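Local coordinates for protein prolyl-tRNA synthetase (Giardia lamblia ATCC 50803, PDB 3IAL) that probably ligates L-proline to tRNA(Pro) at the expense of ATP, and is captured here with the prolyl-adenylate intermediate bound, at residues B[23-28]-B[158-163]; B[228-233]-B[281-286]. All coordinates share one frame; numbering follows the deposited sequence.

How the contacts relate
Both contacts lie in the interior around the class II synthetase core, their centres 11 Å apart, and they follow one another in series: 158-163 is passed before the chain reaches 228-233. Helix 24-34 joins them. In contact 1 it packs on the loop between strands 143-152 and 167-177, whose far end meets the adenine of the prolyl-adenylate; in contact 2 the hairpin turn after strand 222-229 packs on helix 276-285. F24 and F28 bridge the two, touching S283, and F24 also lies on P231. The N-terminal helix is thereby packed against adenine-site loop, core helix and hairpin together.

Contact 1: residues B[23-28]-B[158-163]; sequences TFADWF and NTKPLI. With PR8 (5'-O-[(R)-hydroxy{[(2S)-pyrrolidin-2-ylcarbonyl]oxy}phosphoryl]adenosine), chain H.
Packing centres on F28, which projects from helix 24-34 into 158-163, part of the class II motif 2 loop. CG stands anti to the backbone N (chi1 -173°), so the ring reaches out to the loop. CD1 of I163 lies over one face, offset toward the rim, in a CH-pi contact 4.2 Å from the F28 ring centroid and 24° off the normal. L162 CD1 approaches F28 CZ obliquely, and K160 CE likewise lies 3.5 Å from F28 CD2, the lysine chain crossing the phenyl group at a slant. A carbonyl meets the ring edge: P161 O lies near the ring plane, 3.3 Å from F28 CE2.

The polar part belongs to K160. Its chain runs extended from the loop and bends only at the last torsion (chi4 80°), turning K160 NZ to a weak hydrogen bond with A25 O, 3.2 Å away. The stronger partner is D29, one helical turn after A25, in a salt bridge with NZ; the ammonium thus spans a backbone carbonyl and a carboxylate of one helix.

The loop backbone closely approaches the ligand: I163 O lies 3.3 Å from N1 of the adenine and L162 O 3.6 Å from its C2. I163 O and L162 O are instead hydrogen-bonded to R276 NE and T275 OG1. The loop, between strands 143-152 and 167-177, is held between helix 24-34, through F28 and M32, and helix 276-285, whose A279 packs against L162 and I163.

Contact 2: residues B[228-233]-B[281-286]; sequences VVMPCG and ALSIHG
A beta hairpin of the class II synthetase core, strands 222-229 and 235-245, packs here with its type I turn (M230 to G233) against the last turn of helix 276-285, the helix of class II motif 3. M230 is the most folded side chain: chi1, chi2 and chi3 are -64°, -76° and -73°, and the successive bends bring M230 CE to 3.4 Å from S283 OG, where it also touches CB. S283 holds OG anti to its own carbonyl carbon, beside the backbone N, and gives OG to a hydrogen bond with A279 O one turn earlier, so the hydroxyl lies along its own helix while the methionine methyl rests against it. I284 has CG1 beside its backbone N and an extended chi2, which carries CD1 across to V228. I284 CD1 meets V228 CG1, the branch anti to the valine N, at 3.7 Å, and also nears V229 O. A432 of helix 416-438 also touches I284, and F24 touches M230. A hydrogen bond from G233 N to M230 O closes the turn, and P231 leads its ring over the helix: CD faces S283 CB, and P231 CG packs 3.3 Å from S283 O, the carbonyl that accepts a hydrogen bond from K19 NZ.

Contact 1: residues B[23-28]-B[158-163]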
loop_
_atom_site.group_PDB
_atom_site.type_symbol
_atom_site.label_atom_id
_atom_site.label_comp_id
_atom_site.label_asym_id
_atom_site.label_seq_id
_atom_site.Cartn_x
_atom_site.Cartn_y
_atom_site.Cartn_z
ATOM N N THR B 23 12.484 16.805 -28.149
ATOM C CA THR B 23 13.314 16.660 -26.938
ATOM C C THR B 23 12.733 15.745 -25.852
ATOM O O THR B 23 13.458 15.353 -24.941
ATOM C CB THR B 23 13.614 18.032 -26.261
ATOM O OG1 THR B 23 12.413 18.584 -25.704
ATOM C CG2 THR B 23 14.235 19.032 -27.249
ATOM N N PHE B 24 11.445 15.400 -25.943
ATOM C CA PHE B 24 10.762 14.742 -24.828
ATOM C C PHE B 24 11.475 13.520 -24.261
ATOM O O PHE B 24 11.610 13.402 -23.056
ATOM C CB PHE B 24 9.327 14.338 -25.164
ATOM C CG PHE B 24 8.679 13.565 -24.053
ATOM C CD1 PHE B 24 8.383 14.190 -22.852
ATOM C CD2 PHE B 24 8.444 12.203 -24.171
ATOM C CE1 PHE B 24 7.819 13.472 -21.797
ATOM C CE2 PHE B 24 7.873 11.488 -23.127
ATOM C CZ PHE B 24 7.568 12.126 -21.939
ATOM N N ALA B 25 11.886 12.605 -25.135
ATOM C CA ALA B 25 12.575 11.370 -24.737
ATOM C C ALA B 25 13.797 11.658 -23.856
ATOM O O ALA B 25 13.996 11.011 -22.832
ATOM C CB ALA B 25 12.991 10.564 -25.977
ATOM N N ASP B 26 14.596 12.643 -24.248
ATOM C CA ASP B 26 15.745 13.079 -23.436
ATOM C C ASP B 26 15.331 13.826 -22.165
ATOM O O ASP B 26 15.957 13.671 -21.122
ATOM C CB ASP B 26 16.676 13.960 -24.257
ATOM C CG ASP B 26 17.350 13.199 -25.373
ATOM O OD1 ASP B 26 17.465 11.963 -25.261
ATOM O OD2 ASP B 26 17.762 13.837 -26.355
ATOM N N TRP B 27 14.285 14.638 -22.274
ATOM C CA TRP B 27 13.739 15.372 -21.137
ATOM C C TRP B 27 13.294 14.401 -20.058
ATOM O O TRP B 27 13.622 14.567 -18.874
ATOM C CB TRP B 27 12.573 16.239 -21.610
ATOM C CG TRP B 27 11.949 17.059 -20.559
ATOM C CD1 TRP B 27 12.240 18.357 -20.245
ATOM C CD2 TRP B 27 10.901 16.655 -19.686
ATOM N NE1 TRP B 27 11.430 18.786 -19.216
ATOM C CE2 TRP B 27 10.607 17.756 -18.848
ATOM C CE3 TRP B 27 10.172 15.474 -19.530
ATOM C CZ2 TRP B 27 9.620 17.703 -17.877
ATOM C CZ3 TRP B 27 9.187 15.424 -18.549
ATOM C CH2 TRP B 27 8.931 16.522 -17.733
ATOM N N PHE B 28 12.559 13.375 -20.474
ATOM C CA PHE B 28 12.019 12.373 -19.550
ATOM C C PHE B 28 13.119 11.642 -18.789
ATOM O O PHE B 28 13.078 11.571 -17.560
ATOM C CB PHE B 28 11.150 11.364 -20.304
ATOM C CG PHE B 28 10.422 10.402 -19.414
ATOM C CD1 PHE B 28 9.166 10.716 -18.917
ATOM C CD2 PHE B 28 10.993 9.176 -19.073
ATOM C CE1 PHE B 28 8.471 9.820 -18.103
ATOM C CE2 PHE B 28 10.315 8.280 -18.251
ATOM C CZ PHE B 28 9.049 8.604 -17.765
ATOM N N ASN B 158 13.508 -2.575 -24.768
ATOM C CA ASN B 158 13.756 -1.131 -24.679
ATOM C C ASN B 158 13.022 -0.520 -23.491
ATOM O O ASN B 158 12.002 0.163 -23.653
ATOM C CB ASN B 158 13.332 -0.425 -25.970
ATOM C CG ASN B 158 14.179 -0.823 -27.155
ATOM O OD1 ASN B 158 15.401 -0.982 -27.042
ATOM N ND2 ASN B 158 13.535 -0.984 -28.310
ATOM N N THR B 159 13.538 -0.785 -22.299
ATOM C CA THR B 159 12.867 -0.383 -21.075
ATOM C C THR B 159 13.007 1.129 -20.836
ATOM O O THR B 159 14.038 1.727 -21.135
ATOM C CB THR B 159 13.392 -1.168 -19.845
ATOM O OG1 THR B 159 14.748 -0.812 -19.574
ATOM C CG2 THR B 159 13.311 -2.676 -20.077
ATOM N N LYS B 160 11.943 1.727 -20.311
ATOM C CA LYS B 160 11.909 3.137 -19.959
ATOM C C LYS B 160 11.147 3.212 -18.640
ATOM O O LYS B 160 10.042 2.671 -18.544
ATOM C CB LYS B 160 11.193 3.940 -21.064
ATOM C CG LYS B 160 11.268 5.482 -20.940
ATOM C CD LYS B 160 11.004 6.155 -22.310
ATOM C CE LYS B 160 11.099 7.700 -22.279
ATOM N NZ LYS B 160 12.507 8.273 -22.321
ATOM N N PRO B 161 11.727 3.856 -17.610
ATOM C CA PRO B 161 11.053 3.957 -16.309
ATOM C C PRO B 161 9.593 4.386 -16.413
ATOM O O PRO B 161 9.273 5.294 -17.181
ATOM C CB PRO B 161 11.869 5.026 -15.576
ATOM C CG PRO B 161 13.215 4.877 -16.125
ATOM C CD PRO B 161 13.044 4.502 -17.575
ATOM N N LEU B 162 8.727 3.713 -15.649
ATOM C CA LEU B 162 7.296 4.020 -15.563
ATOM C C LEU B 162 6.487 3.591 -16.794
ATOM O O LEU B 162 5.332 3.210 -16.658
ATOM C CB LEU B 162 7.044 5.510 -15.281
ATOM C CG LEU B 162 7.846 6.170 -14.163
ATOM C CD1 LEU B 162 7.428 7.608 -14.008
ATOM C CD2 LEU B 162 7.653 5.427 -12.848
ATOM N N ILE B 163 7.089 3.652 -17.974
ATOM C CA ILE B 163 6.377 3.487 -19.243
ATOM C C ILE B 163 6.476 2.050 -19.767
ATOM O O ILE B 163 5.481 1.483 -20.186
ATOM C CB ILE B 163 6.913 4.508 -20.295
ATOM C CG1 ILE B 163 6.411 5.913 -19.956
ATOM C CG2 ILE B 163 6.511 4.128 -21.712
ATOM C CD1 ILE B 163 7.148 7.010 -20.675
HETATM C C PR8 H . -4.905 -5.866 -17.995
HETATM N N PR8 H . -5.487 -7.527 -16.340
HETATM O O PR8 H . -3.757 -6.286 -17.832
HETATM P P PR8 H . -4.027 -4.169 -19.585
HETATM N N1 PR8 H . 5.038 -1.026 -18.061
HETATM C C2 PR8 H . 4.243 -0.187 -17.406
HETATM N N3 PR8 H . 2.912 -0.280 -17.462
HETATM C C4 PR8 H . 2.318 -1.225 -18.187
HETATM C C5 PR8 H . 3.118 -2.116 -18.895
HETATM C C6 PR8 H . 4.504 -2.004 -18.817
HETATM N N6 PR8 H . 5.285 -2.856 -19.483
HETATM N N7 PR8 H . 2.311 -2.955 -19.533
HETATM C C8 PR8 H . 1.053 -2.611 -19.246
HETATM N N9 PR8 H . 1.047 -1.549 -18.429
HETATM C CA PR8 H . -6.053 -6.457 -17.179
HETATM C CB PR8 H . -6.588 -5.391 -16.237
HETATM C CD PR8 H . -5.945 -7.300 -14.974
HETATM C CG PR8 H . -6.003 -5.771 -14.870
HETATM C "C1'" PR8 H . -0.188 -0.885 -17.902
HETATM O O10 PR8 H . -5.280 -4.903 -18.880
HETATM O O1P PR8 H . -3.332 -5.022 -20.583
HETATM C "C2'" PR8 H . -0.993 -0.162 -19.009
HETATM O "O2'" PR8 H . -1.494 1.089 -18.513
HETATM O O2P PR8 H . -4.652 -2.869 -20.292
HETATM C "C3'" PR8 H . -2.178 -1.076 -19.213
HETATM O "O3'" PR8 H . -3.284 -0.345 -19.748
HETATM C "C4'" PR8 H . -2.423 -1.413 -17.754
HETATM O "O4'" PR8 H . -1.114 -1.875 -17.350
HETATM C "C5'" PR8 H . -3.482 -2.489 -17.663
HETATM O "O5'" PR8 H . -3.084 -3.630 -18.399
#

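Contact 2: residues B[228-233]-B[281-286]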
loop_
_atom_site.group_PDB
_atom_site.type_symbol
_atom_site.label_atom_id
_atom_site.label_comp_id
_atom_site.label_asym_id
_atom_site.label_seq_id
_atom_site.Cartn_x
_atom_site.Cartn_y
_atom_site.Cartn_z
ATOM N N VAL B 228 -3.314 8.012 -24.095
ATOM C CA VAL B 228 -2.950 9.374 -23.720
ATOM C C VAL B 228 -1.859 9.906 -24.646
ATOM O O VAL B 228 -0.816 9.296 -24.780
ATOM C CB VAL B 228 -2.454 9.426 -22.273
ATOM C CG1 VAL B 228 -1.891 10.810 -21.941
ATOM C CG2 VAL B 228 -3.584 9.051 -21.310
ATOM N N VAL B 229 -2.105 11.048 -25.274
ATOM C CA VAL B 229 -1.082 11.687 -26.090
ATOM C C VAL B 229 0.056 12.226 -25.211
ATOM O O VAL B 229 -0.168 13.026 -24.302
ATOM C CB VAL B 229 -1.645 12.831 -26.938
ATOM C CG1 VAL B 229 -0.524 13.454 -27.770
ATOM C CG2 VAL B 229 -2.782 12.332 -27.825
ATOM N N MET B 230 1.272 11.764 -25.494
ATOM C CA MET B 230 2.473 12.195 -24.787
ATOM C C MET B 230 3.169 13.314 -25.570
ATOM O O MET B 230 2.891 13.495 -26.762
ATOM C CB MET B 230 3.407 11.002 -24.606
ATOM C CG MET B 230 2.808 9.912 -23.715
ATOM S SD MET B 230 2.864 10.353 -21.970
ATOM C CE MET B 230 4.606 10.143 -21.645
ATOM N N PRO B 231 4.070 14.070 -24.912
ATOM C CA PRO B 231 4.709 15.220 -25.580
ATOM C C PRO B 231 5.497 14.891 -26.848
ATOM O O PRO B 231 5.688 15.769 -27.668
ATOM C CB PRO B 231 5.642 15.793 -24.503
ATOM C CG PRO B 231 5.056 15.350 -23.215
ATOM C CD PRO B 231 4.414 14.013 -23.477
ATOM N N CYS B 232 5.939 13.645 -27.004
ATOM C CA CYS B 232 6.626 13.200 -28.223
ATOM C C CYS B 232 5.663 12.973 -29.395
ATOM O O CYS B 232 6.101 12.846 -30.524
ATOM C CB CYS B 232 7.403 11.907 -27.960
ATOM S SG CYS B 232 6.370 10.518 -27.340
ATOM N N GLY B 233 4.359 12.906 -29.125
ATOM C CA GLY B 233 3.371 12.683 -30.174
ATOM C C GLY B 233 2.904 11.244 -30.304
ATOM O O GLY B 233 1.963 10.968 -31.053
ATOM N N ALA B 281 1.075 12.214 -16.078
ATOM C CA ALA B 281 0.982 13.429 -15.263
ATOM C C ALA B 281 2.291 14.209 -15.245
ATOM O O ALA B 281 2.284 15.436 -15.340
ATOM C CB ALA B 281 0.579 13.081 -13.853
ATOM N N LEU B 282 3.414 13.504 -15.121
ATOM C CA LEU B 282 4.712 14.179 -15.056
ATOM C C LEU B 282 5.074 14.756 -16.419
ATOM O O LEU B 282 5.556 15.882 -16.515
ATOM C CB LEU B 282 5.811 13.234 -14.577
ATOM C CG LEU B 282 5.660 12.619 -13.173
ATOM C CD1 LEU B 282 6.893 11.801 -12.871
ATOM C CD2 LEU B 282 5.416 13.646 -12.069
ATOM N N SER B 283 4.811 13.978 -17.463
ATOM C CA SER B 283 5.286 14.289 -18.805
ATOM C C SER B 283 4.511 15.441 -19.429
ATOM O O SER B 283 5.094 16.319 -20.077
ATOM C CB SER B 283 5.189 13.048 -19.697
ATOM O OG SER B 283 6.093 12.028 -19.273
ATOM N N ILE B 284 3.198 15.428 -19.225
ATOM C CA ILE B 284 2.309 16.398 -19.840
ATOM C C ILE B 284 2.437 17.780 -19.197
ATOM O O ILE B 284 2.435 18.793 -19.898
ATOM C CB ILE B 284 0.852 15.926 -19.782
ATOM C CG1 ILE B 284 0.679 14.679 -20.660
ATOM C CG2 ILE B 284 -0.079 17.049 -20.236
ATOM C CD1 ILE B 284 -0.684 14.021 -20.580
ATOM N N HIS B 285 2.569 17.812 -17.875
ATOM C CA HIS B 285 2.660 19.069 -17.139
ATOM C C HIS B 285 4.074 19.631 -17.059
ATOM O O HIS B 285 4.238 20.809 -16.813
ATOM C CB HIS B 285 2.110 18.892 -15.720
ATOM C CG HIS B 285 0.681 18.461 -15.691
ATOM N ND1 HIS B 285 -0.306 19.137 -16.378
ATOM C CD2 HIS B 285 0.065 17.435 -15.057
ATOM C CE1 HIS B 285 -1.464 18.545 -16.170
ATOM N NE2 HIS B 285 -1.266 17.505 -15.378
ATOM N N GLY B 286 5.087 18.786 -17.236
ATOM C CA GLY B 286 6.482 19.222 -17.151
ATOM C C GLY B 286 6.821 20.387 -18.078
ATOM O O GLY B 286 6.169 20.590 -19.100
#